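PDB 7L0Y: VP2 from Primate bocaparvovirus 1, which self-assembles as a structural capsid protein into the T=1 icosahedral shell of human bocavirus 1, built from 60 protein copies. Local coordinates for residues I170-E175 / A192-M197; T276-L281 / Q383-F388. All blocks are in the same frame, centred on the assembly; numbering follows the deposited sequence.

Contact 1 (I170-E175 / A192-M197); sequences IPIENE and ALLYQM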
loop_
_atom_site.group_PDB
_atom_site.type_symbol
_atom_site.label_atom_id
_atom_site.label_comp_id
_atom_site.label_asym_id
_atom_site.label_seq_id
_atom_site.Cartn_x
_atom_site.Cartn_y
_atom_site.Cartn_z
ATOM N N ILE A 170 -73.495 78.669 22.226
ATOM C CA ILE A 170 -73.747 80.045 21.822
ATOM C C ILE A 170 -73.016 80.272 20.503
ATOM O O ILE A 170 -71.776 80.254 20.486
ATOM C CB ILE A 170 -73.287 81.027 22.903
ATOM C CG1 ILE A 170 -74.102 80.802 24.175
ATOM C CG2 ILE A 170 -73.431 82.447 22.430
ATOM C CD1 ILE A 170 -73.534 81.470 25.395
ATOM N N PRO A 171 -73.723 80.418 19.384
ATOM C CA PRO A 171 -73.026 80.596 18.106
ATOM C C PRO A 171 -72.413 81.972 17.929
ATOM O O PRO A 171 -71.423 82.117 17.207
ATOM C CB PRO A 171 -74.132 80.323 17.084
ATOM C CG PRO A 171 -75.372 80.722 17.780
ATOM C CD PRO A 171 -75.184 80.430 19.224
ATOM N N ILE A 172 -72.977 82.997 18.555
ATOM C CA ILE A 172 -72.521 84.360 18.342
ATOM C C ILE A 172 -72.803 85.146 19.606
ATOM O O ILE A 172 -73.673 84.781 20.398
ATOM C CB ILE A 172 -73.220 85.003 17.124
ATOM C CG1 ILE A 172 -72.533 86.299 16.714
ATOM C CG2 ILE A 172 -74.652 85.310 17.455
ATOM C CD1 ILE A 172 -72.996 86.818 15.395
ATOM N N GLU A 173 -72.067 86.231 19.798
ATOM C CA GLU A 173 -72.382 87.147 20.883
ATOM C C GLU A 173 -73.545 88.014 20.429
ATOM O O GLU A 173 -73.422 88.780 19.470
ATOM C CB GLU A 173 -71.154 87.977 21.238
ATOM C CG GLU A 173 -71.287 88.795 22.502
ATOM C CD GLU A 173 -69.990 89.489 22.871
ATOM O OE1 GLU A 173 -69.022 89.383 22.090
ATOM O OE2 GLU A 173 -69.930 90.132 23.940
ATOM N N ASN A 174 -74.677 87.900 21.120
ATOM C CA ASN A 174 -75.941 88.331 20.533
ATOM C C ASN A 174 -76.070 89.844 20.542
ATOM O O ASN A 174 -76.661 90.427 19.629
ATOM C CB ASN A 174 -77.110 87.691 21.276
ATOM C CG ASN A 174 -78.418 87.819 20.525
ATOM O OD1 ASN A 174 -78.445 87.818 19.297
ATOM N ND2 ASN A 174 -79.512 87.935 21.264
ATOM N N GLU A 175 -75.534 90.500 21.569
ATOM C CA GLU A 175 -75.615 91.954 21.626
ATOM C C GLU A 175 -74.849 92.587 20.474
ATOM O O GLU A 175 -75.178 93.693 20.031
ATOM C CB GLU A 175 -75.081 92.448 22.968
ATOM C CG GLU A 175 -75.245 93.933 23.213
ATOM C CD GLU A 175 -76.688 94.354 23.393
ATOM O OE1 GLU A 175 -77.544 93.477 23.621
ATOM O OE2 GLU A 175 -76.967 95.568 23.304
ATOM N N ALA A 192 -72.249 91.441 9.254
ATOM C CA ALA A 192 -71.043 90.684 8.954
ATOM C C ALA A 192 -70.804 89.606 9.997
ATOM O O ALA A 192 -70.338 88.514 9.670
ATOM C CB ALA A 192 -69.847 91.623 8.856
ATOM N N LEU A 193 -71.136 89.887 11.257
ATOM C CA LEU A 193 -71.011 88.869 12.292
ATOM C C LEU A 193 -72.011 87.742 12.095
ATOM O O LEU A 193 -71.685 86.574 12.322
ATOM C CB LEU A 193 -71.181 89.495 13.670
ATOM C CG LEU A 193 -70.015 90.357 14.123
ATOM C CD1 LEU A 193 -70.372 91.073 15.400
ATOM C CD2 LEU A 193 -68.799 89.476 14.324
ATOM N N LEU A 194 -73.235 88.068 11.685
ATOM C CA LEU A 194 -74.247 87.034 11.519
ATOM C C LEU A 194 -73.943 86.137 10.331
ATOM O O LEU A 194 -74.155 84.924 10.395
ATOM C CB LEU A 194 -75.627 87.661 11.369
ATOM C CG LEU A 194 -76.196 88.294 12.630
ATOM C CD1 LEU A 194 -77.498 88.981 12.325
ATOM C CD2 LEU A 194 -76.391 87.217 13.669
ATOM N N TYR A 195 -73.450 86.713 9.237
ATOM C CA TYR A 195 -73.192 85.913 8.048
ATOM C C TYR A 195 -72.164 84.830 8.318
ATOM O O TYR A 195 -72.237 83.741 7.746
ATOM C CB TYR A 195 -72.725 86.796 6.899
ATOM C CG TYR A 195 -73.759 87.770 6.434
ATOM C CD1 TYR A 195 -75.099 87.441 6.465
ATOM C CD2 TYR A 195 -73.399 89.008 5.933
ATOM C CE1 TYR A 195 -76.047 88.320 6.042
ATOM C CE2 TYR A 195 -74.350 89.897 5.501
ATOM C CZ TYR A 195 -75.674 89.545 5.557
ATOM O OH TYR A 195 -76.636 90.420 5.127
ATOM N N GLN A 196 -71.176 85.119 9.148
ATOM C CA GLN A 196 -70.137 84.160 9.468
ATOM C C GLN A 196 -70.377 83.432 10.781
ATOM O O GLN A 196 -69.494 82.708 11.244
ATOM C CB GLN A 196 -68.778 84.850 9.435
ATOM C CG GLN A 196 -68.704 86.068 10.266
ATOM C CD GLN A 196 -67.424 86.820 10.049
ATOM O OE1 GLN A 196 -66.693 86.548 9.110
ATOM N NE2 GLN A 196 -67.169 87.809 10.891
ATOM N N MET A 197 -71.527 83.626 11.401
ATOM C CA MET A 197 -71.870 82.855 12.585
ATOM C C MET A 197 -71.878 81.365 12.263
ATOM O O MET A 197 -72.608 80.934 11.363
ATOM C CB MET A 197 -73.229 83.278 13.125
ATOM C CG MET A 197 -73.730 82.395 14.232
ATOM S SD MET A 197 -75.253 82.989 14.976
ATOM C CE MET A 197 -76.420 82.732 13.663
#

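Contact 2 (T276-L281 / Q383-F388); sequences TGPGLL and QVWDRF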
loop_
_atom_site.group_PDB
_atom_site.type_symbol
_atom_site.label_atom_id
_atom_site.label_comp_id
_atom_site.label_asym_id
_atom_site.label_seq_id
_atom_site.Cartn_x
_atom_site.Cartn_y
_atom_site.Cartn_z
ATOM N N THR A 276 -46.956 90.352 46.718
ATOM C CA THR A 276 -48.324 89.858 46.729
ATOM C C THR A 276 -48.741 89.416 45.332
ATOM O O THR A 276 -48.443 90.082 44.343
ATOM C CB THR A 276 -49.258 90.959 47.229
ATOM O OG1 THR A 276 -48.895 91.325 48.559
ATOM C CG2 THR A 276 -50.673 90.497 47.229
ATOM N N GLY A 277 -49.423 88.283 45.249
ATOM C CA GLY A 277 -49.906 87.790 43.982
ATOM C C GLY A 277 -51.003 88.658 43.397
ATOM O O GLY A 277 -51.481 89.605 44.025
ATOM N N PRO A 278 -51.431 88.341 42.180
ATOM C CA PRO A 278 -52.366 89.224 41.480
ATOM C C PRO A 278 -53.774 89.121 42.046
ATOM O O PRO A 278 -54.183 88.092 42.584
ATOM C CB PRO A 278 -52.315 88.713 40.041
ATOM C CG PRO A 278 -51.070 87.919 39.961
ATOM C CD PRO A 278 -50.908 87.298 41.295
ATOM N N GLY A 279 -54.515 90.207 41.916
ATOM C CA GLY A 279 -55.917 90.192 42.245
ATOM C C GLY A 279 -56.525 91.558 42.072
ATOM O O GLY A 279 -55.817 92.565 42.077
ATOM N N LEU A 280 -57.841 91.605 41.941
ATOM C CA LEU A 280 -58.577 92.832 41.685
ATOM C C LEU A 280 -59.681 92.968 42.722
ATOM O O LEU A 280 -60.659 92.217 42.694
ATOM C CB LEU A 280 -59.132 92.791 40.264
ATOM C CG LEU A 280 -58.369 93.459 39.115
ATOM C CD1 LEU A 280 -56.893 93.171 39.110
ATOM C CD2 LEU A 280 -58.954 92.916 37.827
ATOM N N LEU A 281 -59.512 93.911 43.645
ATOM C CA LEU A 281 -60.507 94.220 44.662
ATOM C C LEU A 281 -61.339 95.466 44.411
ATOM O O LEU A 281 -62.235 95.746 45.211
ATOM C CB LEU A 281 -59.839 94.352 46.036
ATOM C CG LEU A 281 -59.585 93.098 46.876
ATOM C CD1 LEU A 281 -59.394 91.804 46.086
ATOM C CD2 LEU A 281 -58.476 93.367 47.906
ATOM N N GLN A 383 -43.963 87.667 42.084
ATOM C CA GLN A 383 -45.193 87.298 42.767
ATOM C C GLN A 383 -45.231 85.789 42.912
ATOM O O GLN A 383 -44.933 85.065 41.962
ATOM C CB GLN A 383 -46.425 87.774 42.004
ATOM C CG GLN A 383 -46.652 89.251 42.006
ATOM C CD GLN A 383 -47.824 89.630 41.145
ATOM O OE1 GLN A 383 -48.139 88.936 40.191
ATOM N NE2 GLN A 383 -48.485 90.722 41.481
ATOM N N VAL A 384 -45.567 85.320 44.103
ATOM C CA VAL A 384 -45.754 83.902 44.358
ATOM C C VAL A 384 -47.068 83.749 45.099
ATOM O O VAL A 384 -47.380 84.547 45.985
ATOM C CB VAL A 384 -44.587 83.289 45.159
ATOM C CG1 VAL A 384 -43.302 83.355 44.359
ATOM C CG2 VAL A 384 -44.410 83.993 46.479
ATOM N N TRP A 385 -47.858 82.762 44.705
ATOM C CA TRP A 385 -49.114 82.523 45.388
ATOM C C TRP A 385 -49.488 81.066 45.219
ATOM O O TRP A 385 -49.073 80.410 44.263
ATOM C CB TRP A 385 -50.222 83.444 44.866
ATOM C CG TRP A 385 -50.607 83.238 43.433
ATOM C CD1 TRP A 385 -51.652 82.512 42.978
ATOM C CD2 TRP A 385 -49.940 83.748 42.275
ATOM N NE1 TRP A 385 -51.695 82.542 41.616
ATOM C CE2 TRP A 385 -50.654 83.297 41.155
ATOM C CE3 TRP A 385 -48.813 84.546 42.076
ATOM C CZ2 TRP A 385 -50.281 83.611 39.856
ATOM C CZ3 TRP A 385 -48.443 84.855 40.792
ATOM C CH2 TRP A 385 -49.173 84.387 39.695
ATOM N N ASP A 386 -50.357 80.570 46.080
ATOM C CA ASP A 386 -50.823 79.206 45.925
ATOM C C ASP A 386 -52.152 79.250 45.184
ATOM O O ASP A 386 -52.807 80.283 45.145
ATOM C CB ASP A 386 -50.977 78.519 47.277
ATOM C CG ASP A 386 -49.778 77.664 47.637
ATOM O OD1 ASP A 386 -48.800 77.636 46.860
ATOM O OD2 ASP A 386 -49.819 77.010 48.701
ATOM N N ARG A 387 -52.547 78.130 44.588
ATOM C CA ARG A 387 -53.821 78.043 43.877
ATOM C C ARG A 387 -54.974 77.995 44.859
ATOM O O ARG A 387 -54.798 77.644 46.020
ATOM C CB ARG A 387 -53.899 76.797 42.984
ATOM C CG ARG A 387 -52.802 76.653 41.949
ATOM C CD ARG A 387 -53.242 75.797 40.768
ATOM N NE ARG A 387 -54.199 76.488 39.910
ATOM C CZ ARG A 387 -55.428 76.062 39.643
ATOM N NH1 ARG A 387 -55.863 74.917 40.147
ATOM N NH2 ARG A 387 -56.217 76.777 38.862
ATOM N N PHE A 388 -56.157 78.365 44.391
ATOM C CA PHE A 388 -57.347 78.305 45.221
ATOM C C PHE A 388 -57.506 76.885 45.753
ATOM O O PHE A 388 -57.456 75.925 44.993
ATOM C CB PHE A 388 -58.573 78.688 44.409
ATOM C CG PHE A 388 -59.853 78.529 45.158
ATOM C CD1 PHE A 388 -60.195 79.422 46.153
ATOM C CD2 PHE A 388 -60.707 77.482 44.881
ATOM C CE1 PHE A 388 -61.369 79.279 46.855
ATOM C CE2 PHE A 388 -61.888 77.339 45.573
ATOM C CZ PHE A 388 -62.215 78.234 46.568
#

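Contact 1 (I170-E175 / A192-M197)
I172 and M197 bring the two backbones closest, with their CA atoms 6.0 Å apart, where the loop 170-175 passes the end of helix 189-195. Both segments belong to the long EF loop of the parvovirus capsid jelly roll, between strands 132-137 and 208-210. The helix closes with a backbone hydrogen bond from M197 N to L194 O, and Q196 is the first residue to leave helical geometry. No hydrogen bond joins the two segments; the side-chain contact is apolar.

I172 makes the largest contribution, with M197 next. The CG1 of I172 is anti to the backbone N (chi1 -167°), and the chain stays extended to CD1. That methyl meets the last helical turn, 3.7 Å from L193 CB and 3.8 Å from L194 CD2. It also lies near the backbone oxygen of L193.

The side chain of M197 crosses that of I172 at about a right angle. Its SD lies against the beta branch, 3.4 Å from I172 CG2. P171 runs beside M197 and points the same way. R65 of strand 65-69 touches both I172 and M197. Neighbouring subunits close in too: R469 of one hydrogen-bonds to M197 O, and Y487 of another packs on L194. On the proline side, P171 CB lies 3.5 Å from M197 CG, and P171 CG lies 3.6 Å from M197 SD.

Contact 2 (T276-L281 / Q383-F388)
Q383 reaches across to T276, G277 and P278 with its side chain, while W385 offers a ring face to the same proline. The backbones come nearest at G277 and Q383, whose CA atoms are 4.9 Å apart.

The Q383 side chain can be traced outward. CB points toward segment 276-281 and lies 4.0 Å from G277 CA. CG is anti to the carbonyl carbon (chi1 -70°), which sets it beside the carbonyl oxygen of T276. CD continues the extended chain alongside that oxygen. At the tip the amide divides. OE1 faces the proline ring, 3.1 Å from P278 CG, and P278 CD is also near it. NE2 hydrogen-bonds to W378 O and also lies 2.9 Å from T276 O.

Both segments belong to the long GH loop of the parvovirus jelly roll, between strands 215-232 and 424-429. Within it, strand 279-280 pairs antiparallel with strand 376-377, whereas V384 and W385 pair antiparallel with a strand of a neighbouring subunit, so that sheet continues across the interface.

W385 meets P278 by a CH-pi contact. P278 CD lies 3.5 Å from the centroid of the six-membered ring of W385 and 13° off its normal. The two side chains cross at about a right angle, and the indole is also tied at its polar atom, because W385 NE1 hydrogen-bonds to D410 OD2. Q361 links the backbones: its OE1 accepts from G277 N, and its NE2 donates to V384 O.

Both contacts are buried in the assembled capsid, and neither is a surface patch. They share no strand or helix. Their centres are 35 Å apart, and their nearest atoms are about 18 Å apart. Contact 1 closes within the EF loop before contact 2 opens in the GH loop. It is local, with 16 residues between its segments, whereas contact 2 has 101 residues between its segments. Their chemistry also differs. Contact 1 is aliphatic and sulfur packing against a helix end. Contact 2 mixes a proline-aromatic contact with an amide, amid several polar partners. Both also meet neighbouring subunits, and one neighbour touches the two of them.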